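Local coordinates for protein trimeric intracellular cation channel type 1B.2 (Caenorhabditis elegans, PDB 5EIK) that conducts potassium ions across intracellular membranes as a homotrimeric channel that binds phosphatidylinositol 4,5-bisphosphate, and may supply counter-ions during calcium release, at residues A[55-66]-A[99-107]; A[134-143]-A[198-209]. All coordinates share one frame; numbering follows the deposited sequence.

Contact 1: A[55-66]-A[99-107]. With DMU (decyl-beta-D-maltopyranoside), chain M.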
loop_
_atom_site.group_PDB
_atom_site.type_symbol
_atom_site.label_atom_id
_atom_site.label_comp_id
_atom_site.label_asym_id
_atom_site.label_seq_id
_atom_site.Cartn_x
_atom_site.Cartn_y
_atom_site.Cartn_z
ATOM N N SER A 55 24.268 -8.273 -2.328
ATOM C CA SER A 55 24.120 -7.622 -3.619
ATOM C C SER A 55 24.613 -8.484 -4.777
ATOM O O SER A 55 24.101 -8.391 -5.898
ATOM C CB SER A 55 24.868 -6.287 -3.616
ATOM O OG SER A 55 26.262 -6.488 -3.449
ATOM N N ARG A 56 25.607 -9.322 -4.519
ATOM C CA ARG A 56 26.130 -10.168 -5.581
ATOM C C ARG A 56 25.265 -11.404 -5.814
ATOM O O ARG A 56 25.280 -11.988 -6.898
ATOM C CB ARG A 56 27.587 -10.534 -5.280
ATOM C CG ARG A 56 28.510 -9.325 -5.418
ATOM C CD ARG A 56 29.958 -9.632 -5.073
ATOM N NE ARG A 56 30.818 -8.459 -5.233
ATOM C CZ ARG A 56 31.126 -7.900 -6.402
ATOM N NH1 ARG A 56 30.650 -8.403 -7.535
ATOM N NH2 ARG A 56 31.912 -6.832 -6.438
ATOM N N LYS A 57 24.485 -11.780 -4.803
ATOM C CA LYS A 57 23.598 -12.933 -4.915
ATOM C C LYS A 57 22.205 -12.536 -5.398
ATOM O O LYS A 57 21.534 -13.324 -6.059
ATOM C CB LYS A 57 23.487 -13.655 -3.570
ATOM C CG LYS A 57 24.759 -14.369 -3.153
ATOM C CD LYS A 57 24.621 -15.012 -1.784
ATOM C CE LYS A 57 25.913 -15.706 -1.360
ATOM N NZ LYS A 57 27.077 -14.770 -1.265
ATOM N N HIS A 58 21.771 -11.321 -5.070
ATOM C CA HIS A 58 20.451 -10.847 -5.487
ATOM C C HIS A 58 20.531 -9.450 -6.099
ATOM O O HIS A 58 19.978 -8.488 -5.570
ATOM C CB HIS A 58 19.498 -10.825 -4.294
ATOM C CG HIS A 58 19.522 -12.077 -3.481
ATOM N ND1 HIS A 58 20.487 -12.325 -2.527
ATOM C CD2 HIS A 58 18.712 -13.161 -3.485
ATOM C CE1 HIS A 58 20.269 -13.505 -1.979
ATOM N NE2 HIS A 58 19.197 -14.036 -2.544
ATOM N N PRO A 59 21.203 -9.330 -7.243
ATOM C CA PRO A 59 21.363 -8.046 -7.927
ATOM C C PRO A 59 20.068 -7.366 -8.347
ATOM O O PRO A 59 19.939 -6.150 -8.218
ATOM C CB PRO A 59 22.259 -8.405 -9.112
ATOM C CG PRO A 59 21.844 -9.814 -9.418
ATOM C CD PRO A 59 21.774 -10.427 -8.043
ATOM N N PHE A 60 19.113 -8.139 -8.851
ATOM C CA PHE A 60 17.846 -7.564 -9.278
ATOM C C PHE A 60 17.128 -6.950 -8.082
ATOM O O PHE A 60 16.605 -5.833 -8.158
ATOM C CB PHE A 60 16.963 -8.628 -9.930
ATOM C CG PHE A 60 17.552 -9.222 -11.178
ATOM C CD1 PHE A 60 17.985 -8.405 -12.213
ATOM C CD2 PHE A 60 17.656 -10.602 -11.329
ATOM C CE1 PHE A 60 18.514 -8.946 -13.383
ATOM C CE2 PHE A 60 18.186 -11.153 -12.501
ATOM C CZ PHE A 60 18.614 -10.319 -13.529
ATOM N N SER A 61 17.112 -7.680 -6.973
ATOM C CA SER A 61 16.461 -7.197 -5.763
ATOM C C SER A 61 17.189 -5.958 -5.244
ATOM O O SER A 61 16.560 -4.971 -4.857
ATOM C CB SER A 61 16.454 -8.297 -4.696
ATOM O OG SER A 61 15.855 -7.847 -3.487
ATOM N N CYS A 62 18.519 -6.016 -5.239
ATOM C CA CYS A 62 19.323 -4.902 -4.774
ATOM C C CYS A 62 19.061 -3.683 -5.666
ATOM O O CYS A 62 18.824 -2.580 -5.171
ATOM C CB CYS A 62 20.809 -5.274 -4.806
ATOM S SG CYS A 62 21.905 -4.000 -4.114
ATOM N N TRP A 63 19.101 -3.882 -6.979
ATOM C CA TRP A 63 18.849 -2.782 -7.894
ATOM C C TRP A 63 17.480 -2.162 -7.613
ATOM O O TRP A 63 17.344 -0.940 -7.564
ATOM C CB TRP A 63 18.885 -3.266 -9.343
ATOM C CG TRP A 63 18.400 -2.246 -10.322
ATOM C CD1 TRP A 63 19.102 -1.183 -10.817
ATOM C CD2 TRP A 63 17.081 -2.154 -10.883
ATOM N NE1 TRP A 63 18.303 -0.433 -11.648
ATOM C CE2 TRP A 63 17.059 -1.004 -11.707
ATOM C CE3 TRP A 63 15.914 -2.927 -10.767
ATOM C CZ2 TRP A 63 15.915 -0.604 -12.415
ATOM C CZ3 TRP A 63 14.765 -2.531 -11.474
ATOM C CH2 TRP A 63 14.779 -1.377 -12.286
ATOM N N LEU A 64 16.475 -3.013 -7.425
ATOM C CA LEU A 64 15.117 -2.565 -7.164
ATOM C C LEU A 64 15.019 -1.762 -5.873
ATOM O O LEU A 64 14.386 -0.711 -5.833
ATOM C CB LEU A 64 14.163 -3.762 -7.090
ATOM C CG LEU A 64 12.711 -3.371 -6.809
ATOM C CD1 LEU A 64 12.205 -2.497 -7.936
ATOM C CD2 LEU A 64 11.852 -4.605 -6.665
ATOM N N SER A 65 15.641 -2.265 -4.815
ATOM C CA SER A 65 15.626 -1.566 -3.543
ATOM C C SER A 65 16.160 -0.145 -3.707
ATOM O O SER A 65 15.637 0.792 -3.110
ATOM C CB SER A 65 16.475 -2.315 -2.517
ATOM O OG SER A 65 15.977 -3.620 -2.312
ATOM N N CYS A 66 17.195 0.023 -4.521
ATOM C CA CYS A 66 17.764 1.346 -4.710
ATOM C C CYS A 66 16.927 2.247 -5.612
ATOM O O CYS A 66 16.832 3.450 -5.378
ATOM C CB CYS A 66 19.196 1.229 -5.249
ATOM S SG CYS A 66 20.376 0.676 -3.991
ATOM N N SER A 99 20.633 3.774 -12.181
ATOM C CA SER A 99 21.143 2.408 -12.233
ATOM C C SER A 99 22.677 2.396 -12.302
ATOM O O SER A 99 23.333 1.527 -11.712
ATOM C CB SER A 99 20.567 1.687 -13.445
ATOM O OG SER A 99 19.161 1.798 -13.449
ATOM N N ILE A 100 23.245 3.362 -13.016
ATOM C CA ILE A 100 24.698 3.441 -13.136
ATOM C C ILE A 100 25.320 3.754 -11.780
ATOM O O ILE A 100 26.299 3.122 -11.372
ATOM C CB ILE A 100 25.109 4.494 -14.164
ATOM C CG1 ILE A 100 24.755 3.994 -15.567
ATOM C CG2 ILE A 100 26.604 4.778 -14.065
ATOM C CD1 ILE A 100 24.958 5.033 -16.656
ATOM N N VAL A 101 24.741 4.716 -11.074
ATOM C CA VAL A 101 25.241 5.069 -9.754
ATOM C C VAL A 101 25.152 3.841 -8.850
ATOM O O VAL A 101 26.109 3.505 -8.152
ATOM C CB VAL A 101 24.434 6.233 -9.125
ATOM C CG1 VAL A 101 24.726 6.334 -7.632
ATOM C CG2 VAL A 101 24.791 7.545 -9.819
ATOM N N TRP A 102 24.000 3.172 -8.869
ATOM C CA TRP A 102 23.793 1.976 -8.056
ATOM C C TRP A 102 24.850 0.918 -8.385
ATOM O O TRP A 102 25.418 0.293 -7.488
ATOM C CB TRP A 102 22.395 1.390 -8.291
ATOM C CG TRP A 102 22.292 -0.050 -7.888
ATOM C CD1 TRP A 102 22.168 -0.545 -6.614
ATOM C CD2 TRP A 102 22.413 -1.185 -8.749
ATOM N NE1 TRP A 102 22.212 -1.921 -6.632
ATOM C CE2 TRP A 102 22.361 -2.344 -7.926
ATOM C CE3 TRP A 102 22.564 -1.341 -10.135
ATOM C CZ2 TRP A 102 22.454 -3.639 -8.445
ATOM C CZ3 TRP A 102 22.657 -2.636 -10.657
ATOM C CH2 TRP A 102 22.600 -3.766 -9.809
ATOM N N TYR A 103 25.103 0.711 -9.673
ATOM C CA TYR A 103 26.105 -0.262 -10.089
ATOM C C TYR A 103 27.480 0.107 -9.542
ATOM O O TYR A 103 28.212 -0.752 -9.036
ATOM C CB TYR A 103 26.196 -0.340 -11.609
ATOM C CG TYR A 103 27.248 -1.321 -12.061
ATOM C CD1 TYR A 103 27.010 -2.690 -12.029
ATOM C CD2 TYR A 103 28.510 -0.883 -12.453
ATOM C CE1 TYR A 103 28.000 -3.600 -12.373
ATOM C CE2 TYR A 103 29.507 -1.783 -12.798
ATOM C CZ TYR A 103 29.246 -3.139 -12.758
ATOM O OH TYR A 103 30.223 -4.040 -13.114
ATOM N N LEU A 104 27.822 1.386 -9.646
ATOM C CA LEU A 104 29.104 1.865 -9.162
ATOM C C LEU A 104 29.228 1.789 -7.640
ATOM O O LEU A 104 30.282 1.436 -7.121
ATOM C CB LEU A 104 29.337 3.305 -9.623
ATOM C CG LEU A 104 29.484 3.537 -11.129
ATOM C CD1 LEU A 104 29.682 5.014 -11.401
ATOM C CD2 LEU A 104 30.674 2.755 -11.656
ATOM N N VAL A 105 28.158 2.115 -6.922
ATOM C CA VAL A 105 28.209 2.078 -5.466
ATOM C C VAL A 105 28.383 0.665 -4.917
ATOM O O VAL A 105 29.109 0.449 -3.948
ATOM C CB VAL A 105 26.947 2.730 -4.853
ATOM C CG1 VAL A 105 26.874 2.445 -3.372
ATOM C CG2 VAL A 105 26.985 4.238 -5.074
ATOM N N PHE A 106 27.734 -0.308 -5.542
ATOM C CA PHE A 106 27.847 -1.679 -5.068
ATOM C C PHE A 106 28.939 -2.517 -5.721
ATOM O O PHE A 106 29.468 -3.427 -5.091
ATOM C CB PHE A 106 26.508 -2.423 -5.231
ATOM C CG PHE A 106 25.485 -2.068 -4.196
ATOM C CD1 PHE A 106 24.669 -0.949 -4.348
ATOM C CD2 PHE A 106 25.342 -2.852 -3.057
ATOM C CE1 PHE A 106 23.723 -0.618 -3.381
ATOM C CE2 PHE A 106 24.400 -2.531 -2.084
ATOM C CZ PHE A 106 23.590 -1.410 -2.248
ATOM N N TYR A 107 29.296 -2.223 -6.967
ATOM C CA TYR A 107 30.285 -3.063 -7.641
ATOM C C TYR A 107 31.590 -2.471 -8.176
ATOM O O TYR A 107 32.365 -3.198 -8.793
ATOM C CB TYR A 107 29.589 -3.809 -8.777
ATOM C CG TYR A 107 28.292 -4.453 -8.357
ATOM C CD1 TYR A 107 28.269 -5.477 -7.412
ATOM C CD2 TYR A 107 27.081 -4.035 -8.903
ATOM C CE1 TYR A 107 27.070 -6.069 -7.023
ATOM C CE2 TYR A 107 25.880 -4.617 -8.524
ATOM C CZ TYR A 107 25.878 -5.633 -7.583
ATOM O OH TYR A 107 24.682 -6.196 -7.194
HETATM C C1 DMU M . 14.585 -11.803 -5.595
HETATM C C2 DMU M . 14.406 -12.829 -4.455
HETATM C C3 DMU M . 14.657 -12.141 -3.073
HETATM C C4 DMU M . 13.827 -10.830 -2.971
HETATM O O5 DMU M . 14.042 -9.951 -4.115
HETATM C C6 DMU M . 13.669 -10.584 -5.364
HETATM O O7 DMU M . 14.254 -13.011 -1.969
HETATM O O16 DMU M . 13.851 -9.650 -6.445
HETATM C C18 DMU M . 12.566 -9.095 -6.779
HETATM C C19 DMU M . 12.746 -7.921 -7.755
HETATM C C22 DMU M . 13.107 -8.437 -9.147
HETATM C C25 DMU M . 13.785 -7.323 -9.947
HETATM C C28 DMU M . 12.885 -6.891 -11.125
HETATM C C31 DMU M . 13.675 -6.811 -12.448
HETATM C C34 DMU M . 14.987 -6.010 -12.295
HETATM C C37 DMU M . 15.837 -6.196 -13.563
HETATM C C40 DMU M . 15.338 -5.237 -14.662
HETATM C C43 DMU M . 16.453 -4.985 -15.678
HETATM O O49 DMU M . 14.263 -12.427 -6.857
HETATM O O55 DMU M . 15.376 -13.872 -4.649
HETATM C C57 DMU M . 14.223 -10.092 -1.687
HETATM O O61 DMU M . 13.189 -9.175 -1.341
HETATM C C5 DMU M . 14.831 -14.880 -0.618
HETATM C C7 DMU M . 14.228 -14.310 0.678
HETATM C C8 DMU M . 15.197 -13.372 1.321
HETATM C C9 DMU M . 15.744 -12.336 0.371
HETATM O O1 DMU M . 16.268 -12.893 -0.865
HETATM C C10 DMU M . 15.297 -13.791 -1.567
HETATM O O2 DMU M . 14.634 -12.886 2.454
HETATM O O3 DMU M . 13.916 -15.663 -1.319
HETATM O O4 DMU M . 13.819 -15.405 1.527
HETATM C C11 DMU M . 16.713 -11.465 1.067
HETATM O O6 DMU M . 17.165 -10.367 0.248
#
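The start of the second, discontinuous transmembrane helix of a TRIC channel packs here on the end of the third, with Trp102 of helix 92-107 laid against the first two turns of helix 59-70. Its indole is held from two sides. At the rim, NE1 points almost straight at Cys62 SG (3.3 Å, N-H...S angle 175°), and the sulfur lies in the ring plane; over one face sit Trp63 CA and CB, with CB 3.7 Å from the centroid of the six-membered ring. The Trp63 indole then turns its edge to that same ring, a T-shaped pair with planes at 79°. With CG anti to the backbone nitrogen (chi1 170°), Trp63 also sends its own NE1 toward Ser99, whose OG accepts in the indole plane at 3.0 Å while bonded in turn to Ile95 O. Cys62 SG serves twice, for it also rests over the centre of the Phe106 ring, 3.6 Å from the centroid. Cysteine suits this spot, being small enough to fit between two rings and polarisable enough to meet both an N-H and a pi face. Nearer the cytoplasmic end, Tyr107 OH donates to Ser55 O (2.6 Å) from well above the carbonyl plane, and Tyr107 CD1 lies over one face of the poorly ordered Arg56 guanidinium. A decylmaltoside tail runs past Phe60, Leu64 and the benzo part of Trp63. A leucine in place of Trp102 would probably leave Cys62 SG without its N-H donor and the edge of Trp63 without the face it abuts. The N-H groups of both indoles thus find acceptors within the apolar part of the interface, while the Tyr107 phenol is bonded at its cytoplasmic edge.

Contact 2: A[134-143]-A[198-209]. With PT5 ([(2R)-1-octadecanoyloxy-3-[oxidanyl-[(1R,2R,3S,4R,5R,6S)-2,3,6-tris(oxidanyl)-4,5-diphosphonooxy-cyclohexyl]oxy-phospho ryl]oxy-propan-2-yl] (8Z)-icosa-5,8,11,14-tetraenoate), chain B.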
loop_
_atom_site.group_PDB
_atom_site.type_symbol
_atom_site.label_atom_id
_atom_site.label_comp_id
_atom_site.label_asym_id
_atom_site.label_seq_id
_atom_site.Cartn_x
_atom_site.Cartn_y
_atom_site.Cartn_z
ATOM N N ARG A 134 16.324 18.427 -3.245
ATOM C CA ARG A 134 15.104 18.185 -2.484
ATOM C C ARG A 134 14.174 19.401 -2.566
ATOM O O ARG A 134 12.957 19.259 -2.747
ATOM C CB ARG A 134 15.427 17.908 -1.017
ATOM C CG ARG A 134 14.187 17.598 -0.186
ATOM C CD ARG A 134 14.445 17.788 1.297
ATOM N NE ARG A 134 15.588 17.007 1.762
ATOM C CZ ARG A 134 15.553 15.710 2.049
ATOM N NH1 ARG A 134 14.421 15.027 1.926
ATOM N NH2 ARG A 134 16.654 15.095 2.458
ATOM N N THR A 135 14.752 20.592 -2.417
ATOM C CA THR A 135 13.980 21.830 -2.465
ATOM C C THR A 135 13.253 21.932 -3.794
ATOM O O THR A 135 12.095 22.345 -3.852
ATOM C CB THR A 135 14.880 23.056 -2.297
ATOM O OG1 THR A 135 15.579 22.964 -1.048
ATOM C CG2 THR A 135 14.048 24.323 -2.295
ATOM N N HIS A 136 13.938 21.553 -4.865
ATOM C CA HIS A 136 13.336 21.575 -6.192
ATOM C C HIS A 136 12.205 20.549 -6.303
ATOM O O HIS A 136 11.208 20.801 -6.975
ATOM C CB HIS A 136 14.388 21.265 -7.263
ATOM C CG HIS A 136 13.804 21.020 -8.618
ATOM N ND1 HIS A 136 13.432 22.041 -9.464
ATOM C CD2 HIS A 136 13.480 19.868 -9.253
ATOM C CE1 HIS A 136 12.904 21.529 -10.563
ATOM N NE2 HIS A 136 12.922 20.213 -10.459
ATOM N N LYS A 137 12.363 19.389 -5.664
ATOM C CA LYS A 137 11.326 18.350 -5.729
ATOM C C LYS A 137 10.037 18.849 -5.077
ATOM O O LYS A 137 8.949 18.690 -5.625
ATOM C CB LYS A 137 11.772 17.071 -5.012
ATOM C CG LYS A 137 12.937 16.336 -5.643
ATOM C CD LYS A 137 13.214 15.038 -4.890
ATOM C CE LYS A 137 14.260 14.186 -5.589
ATOM N NZ LYS A 137 13.907 13.949 -7.015
ATOM N N ILE A 138 10.173 19.444 -3.897
ATOM C CA ILE A 138 9.031 19.975 -3.184
ATOM C C ILE A 138 8.318 21.045 -4.001
ATOM O O ILE A 138 7.098 21.005 -4.147
ATOM C CB ILE A 138 9.460 20.567 -1.834
ATOM C CG1 ILE A 138 10.052 19.455 -0.969
ATOM C CG2 ILE A 138 8.264 21.245 -1.146
ATOM C CD1 ILE A 138 10.569 19.909 0.344
ATOM N N ALA A 139 9.081 21.990 -4.550
ATOM C CA ALA A 139 8.501 23.080 -5.336
ATOM C C ALA A 139 7.790 22.542 -6.564
ATOM O O ALA A 139 6.696 22.992 -6.904
ATOM C CB ALA A 139 9.587 24.085 -5.745
ATOM N N ALA A 140 8.412 21.570 -7.223
ATOM C CA ALA A 140 7.826 20.962 -8.412
ATOM C C ALA A 140 6.546 20.228 -8.034
ATOM O O ALA A 140 5.561 20.261 -8.772
ATOM C CB ALA A 140 8.820 19.983 -9.052
ATOM N N GLY A 141 6.574 19.566 -6.880
ATOM C CA GLY A 141 5.413 18.836 -6.412
ATOM C C GLY A 141 4.234 19.763 -6.188
ATOM O O GLY A 141 3.101 19.450 -6.566
ATOM N N VAL A 142 4.508 20.912 -5.575
ATOM C CA VAL A 142 3.474 21.898 -5.302
ATOM C C VAL A 142 2.896 22.445 -6.604
ATOM O O VAL A 142 1.676 22.551 -6.762
ATOM C CB VAL A 142 4.039 23.056 -4.449
ATOM C CG1 VAL A 142 3.052 24.200 -4.390
ATOM C CG2 VAL A 142 4.333 22.555 -3.040
ATOM N N LYS A 143 3.774 22.778 -7.543
ATOM C CA LYS A 143 3.345 23.308 -8.829
ATOM C C LYS A 143 2.475 22.294 -9.565
ATOM O O LYS A 143 1.434 22.644 -10.126
ATOM C CB LYS A 143 4.563 23.661 -9.680
ATOM C CG LYS A 143 4.238 24.406 -10.953
ATOM C CD LYS A 143 5.498 24.662 -11.762
ATOM C CE LYS A 143 5.195 25.438 -13.036
ATOM N NZ LYS A 143 6.429 25.719 -13.820
ATOM N N CYS A 198 10.285 19.841 5.432
ATOM C CA CYS A 198 9.620 19.695 4.137
ATOM C C CYS A 198 8.188 20.214 4.252
ATOM O O CYS A 198 7.631 20.756 3.290
ATOM C CB CYS A 198 9.563 18.230 3.698
ATOM S SG CYS A 198 11.126 17.479 3.227
ATOM N N VAL A 199 7.589 20.034 5.427
ATOM C CA VAL A 199 6.222 20.495 5.654
ATOM C C VAL A 199 6.212 22.010 5.560
ATOM O O VAL A 199 5.416 22.591 4.814
ATOM C CB VAL A 199 5.689 20.049 7.043
ATOM C CG1 VAL A 199 4.315 20.674 7.320
ATOM C CG2 VAL A 199 5.571 18.526 7.082
ATOM N N ILE A 200 7.120 22.646 6.295
ATOM C CA ILE A 200 7.219 24.107 6.283
ATOM C C ILE A 200 7.502 24.613 4.873
ATOM O O ILE A 200 6.816 25.505 4.374
ATOM C CB ILE A 200 8.327 24.606 7.248
ATOM C CG1 ILE A 200 7.981 24.206 8.687
ATOM C CG2 ILE A 200 8.473 26.118 7.155
ATOM C CD1 ILE A 200 6.589 24.635 9.127
ATOM N N ALA A 201 8.507 24.033 4.229
ATOM C CA ALA A 201 8.858 24.433 2.874
ATOM C C ALA A 201 7.656 24.303 1.946
ATOM O O ALA A 201 7.399 25.171 1.100
ATOM C CB ALA A 201 10.015 23.574 2.349
ATOM N N SER A 202 6.916 23.215 2.107
ATOM C CA SER A 202 5.753 22.968 1.263
ATOM C C SER A 202 4.659 24.008 1.477
ATOM O O SER A 202 4.071 24.517 0.516
ATOM C CB SER A 202 5.200 21.567 1.527
ATOM O OG SER A 202 4.229 21.234 0.560
ATOM N N ILE A 203 4.377 24.313 2.739
ATOM C CA ILE A 203 3.370 25.313 3.069
ATOM C C ILE A 203 3.786 26.645 2.439
ATOM O O ILE A 203 2.999 27.304 1.753
ATOM C CB ILE A 203 3.253 25.489 4.598
ATOM C CG1 ILE A 203 2.508 24.301 5.200
ATOM C CG2 ILE A 203 2.570 26.812 4.929
ATOM C CD1 ILE A 203 2.515 24.287 6.712
ATOM N N VAL A 204 5.038 27.017 2.665
ATOM C CA VAL A 204 5.593 28.261 2.146
ATOM C C VAL A 204 5.470 28.386 0.635
ATOM O O VAL A 204 5.109 29.445 0.133
ATOM C CB VAL A 204 7.078 28.403 2.553
ATOM C CG1 VAL A 204 7.754 29.500 1.738
ATOM C CG2 VAL A 204 7.166 28.728 4.043
ATOM N N PHE A 205 5.771 27.314 -0.092
ATOM C CA PHE A 205 5.675 27.350 -1.544
ATOM C C PHE A 205 4.225 27.389 -1.988
ATOM O O PHE A 205 3.898 27.963 -3.021
ATOM C CB PHE A 205 6.362 26.128 -2.170
ATOM C CG PHE A 205 7.859 26.131 -2.038
ATOM C CD1 PHE A 205 8.573 27.334 -2.014
ATOM C CD2 PHE A 205 8.563 24.934 -1.976
ATOM C CE1 PHE A 205 9.960 27.336 -1.931
ATOM C CE2 PHE A 205 9.953 24.926 -1.894
ATOM C CZ PHE A 205 10.653 26.132 -1.871
ATOM N N THR A 206 3.353 26.763 -1.209
ATOM C CA THR A 206 1.944 26.753 -1.547
ATOM C C THR A 206 1.420 28.168 -1.398
ATOM O O THR A 206 0.792 28.707 -2.315
ATOM C CB THR A 206 1.154 25.798 -0.633
ATOM O OG1 THR A 206 1.581 24.453 -0.880
ATOM C CG2 THR A 206 -0.340 25.900 -0.907
ATOM N N LEU A 207 1.691 28.770 -0.243
ATOM C CA LEU A 207 1.260 30.142 0.022
ATOM C C LEU A 207 1.800 31.061 -1.063
ATOM O O LEU A 207 1.082 31.900 -1.617
ATOM C CB LEU A 207 1.785 30.616 1.375
ATOM C CG LEU A 207 1.154 29.994 2.617
ATOM C CD1 LEU A 207 1.817 30.570 3.851
ATOM C CD2 LEU A 207 -0.341 30.274 2.631
ATOM N N GLU A 208 3.081 30.888 -1.354
ATOM C CA GLU A 208 3.765 31.672 -2.360
ATOM C C GLU A 208 3.041 31.562 -3.700
ATOM O O GLU A 208 2.915 32.545 -4.431
ATOM C CB GLU A 208 5.194 31.167 -2.484
ATOM C CG GLU A 208 6.099 32.051 -3.278
ATOM C CD GLU A 208 7.543 31.624 -3.178
ATOM O OE1 GLU A 208 7.868 30.521 -3.666
ATOM O OE2 GLU A 208 8.350 32.389 -2.605
ATOM N N ARG A 209 2.561 30.363 -4.007
ATOM C CA ARG A 209 1.847 30.101 -5.252
ATOM C C ARG A 209 0.489 30.797 -5.304
ATOM O O ARG A 209 -0.063 31.028 -6.381
ATOM C CB ARG A 209 1.642 28.597 -5.424
ATOM C CG ARG A 209 2.872 27.853 -5.882
ATOM C CD ARG A 209 3.030 27.968 -7.381
ATOM N NE ARG A 209 4.344 27.521 -7.821
ATOM C CZ ARG A 209 4.772 27.589 -9.075
ATOM N NH1 ARG A 209 3.985 28.087 -10.021
ATOM N NH2 ARG A 209 5.992 27.172 -9.380
HETATM O O12 PT5 B . 10.044 10.940 9.841
HETATM P P1 PT5 B . 9.614 10.017 8.712
HETATM O O13 PT5 B . 8.500 10.712 7.574
HETATM O O11 PT5 B . 8.872 8.636 9.194
HETATM O O6 PT5 B . 13.357 8.938 8.439
HETATM O O1 PT5 B . 10.795 9.539 7.778
HETATM C C1 PT5 B . 11.837 10.429 7.365
HETATM C C6 PT5 B . 13.034 9.540 7.184
HETATM C C2 PT5 B . 11.526 11.182 6.016
HETATM O O2 PT5 B . 11.197 10.231 4.986
HETATM C C3 PT5 B . 12.779 11.974 5.533
HETATM O O3 PT5 B . 12.479 12.534 4.261
HETATM C C4 PT5 B . 14.000 11.100 5.399
HETATM O O4 PT5 B . 15.128 11.893 5.182
HETATM P P4 PT5 B . 15.937 11.818 3.768
HETATM O O41 PT5 B . 16.412 10.323 3.384
HETATM O O42 PT5 B . 17.246 12.765 3.824
HETATM O O43 PT5 B . 15.021 12.294 2.672
HETATM C C5 PT5 B . 14.279 10.273 6.669
HETATM O O5 PT5 B . 15.276 9.306 6.342
HETATM P P5 PT5 B . 16.755 9.554 6.993
HETATM O O52 PT5 B . 16.935 11.007 7.619
HETATM O O51 PT5 B . 17.033 8.337 8.120
HETATM O O53 PT5 B . 17.697 9.234 5.658
HETATM C C7 PT5 B . 7.816 9.878 6.598
HETATM C C8 PT5 B . 6.350 10.349 6.560
HETATM C C9 PT5 B . 5.388 9.563 7.508
HETATM O O16 PT5 B . 5.858 10.232 5.168
HETATM C C10 PT5 B . 5.745 11.401 4.470
HETATM O O17 PT5 B . 6.684 11.973 3.944
HETATM O O18 PT5 B . 4.197 9.106 6.731
HETATM C C11 PT5 B . 2.943 8.796 7.354
HETATM O O19 PT5 B . 2.535 9.247 8.463
HETATM C C12 PT5 B . 4.316 11.940 4.396
HETATM C C13 PT5 B . 3.724 12.234 2.994
HETATM C C14 PT5 B . 2.300 12.826 3.110
HETATM C C15 PT5 B . 1.194 11.805 2.788
HETATM C C16 PT5 B . -0.222 12.443 2.688
HETATM C C17 PT5 B . -1.353 11.548 3.287
HETATM C C18 PT5 B . -2.619 11.508 2.427
HETATM C C19 PT5 B . -3.429 10.553 2.378
HETATM C C20 PT5 B . -3.476 9.074 1.961
HETATM C C21 PT5 B . -3.316 8.036 3.101
HETATM C C22 PT5 B . -3.064 6.608 2.580
HETATM C C23 PT5 B . -3.856 5.537 3.359
HETATM C C24 PT5 B . -4.631 4.569 2.440
HETATM C C31 PT5 B . 2.104 7.827 6.516
HETATM C C32 PT5 B . 1.300 8.546 5.394
HETATM C C33 PT5 B . 0.544 7.565 4.450
HETATM C C34 PT5 B . 1.322 7.179 3.165
HETATM C C35 PT5 B . 0.694 6.088 2.165
HETATM C C36 PT5 B . 1.088 4.765 2.154
HETATM C C37 PT5 B . 0.039 3.673 1.851
HETATM C C38 PT5 B . 0.673 2.731 0.957
HETATM C C39 PT5 B . 1.140 1.375 1.241
HETATM C C40 PT5 B . 2.356 1.155 2.084
HETATM C C25 PT5 B . -3.914 3.206 2.289
HETATM C C26 PT5 B . -4.541 2.325 1.197
HETATM C C41 PT5 B . 2.152 0.604 3.501
HETATM C C42 PT5 B . 3.449 0.578 4.319
HETATM C C43 PT5 B . 3.671 1.850 5.145
HETATM O O HOH W 1 5.880 25.807 -6.377
#
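Ile138, Val142 and Phe205 interlock as knobs into holes where segments 134-143 and 198-209, on transmembrane helices 120-148 and 194-209 of the TRIC fold, run at 45° with axes 9.5 Å apart at closest approach. This is the tight part. The two branches of Ile138 divide the work: CD1 reaches Cys198 SG (3.8 Å) and Ala201, while CG2 meets the edge of the Phe205 ring. That ring takes Ala139 CB over one face and Thr135 CG2 at its edge; alanine is small enough to let the ring lie close to the helix. Val142 spreads its methyls over the hydroxyls of Ser202 and Thr206, which are occupied elsewhere, Ser202 OG with Ile157 O and Thr206 OG1 with Ser202 O (2.9 Å). At one end Arg134, packed by its CD on Cys198, bends at chi3 (-55°) to bring its guanidinium to the lipid: NH1 donates to O43 of a PIP2 phosphate at 2.9 Å and NH2 to O42 at 2.8 Å, while Glu131 forms a salt bridge with NE. The opposite end is looser and exposed. There the aliphatic chain of Lys143 lies across one face of the Arg209 guanidinium, CG 3.4 Å above the plane, before its end leads away from the other helix. A water bridges the two helices, accepting from Arg209 NE at 2.7 Å and donating to Ala139 O at 3.0 Å.

In the fold
The two contacts follow one another along the chain and lie on opposite sides of its centre, their own centres 31 Å apart and their nearest atoms about 11 Å apart, so neither touches the other within a subunit. Lipid and the trimer relate them. Contact 1 borders a bound phosphatidylcholine, with the side chain of Tyr107 about 4 Å away, whereas contact 2 reaches PIP2, which trimerization probably requires, directly through Arg134, about 3 Å from Lys130, side chain to side chain. Between subunits the outer faces of these segments do meet: Phe60 of 55-66, which takes no part in contact 1, packs on Val199 of 198-209 in a neighbouring subunit.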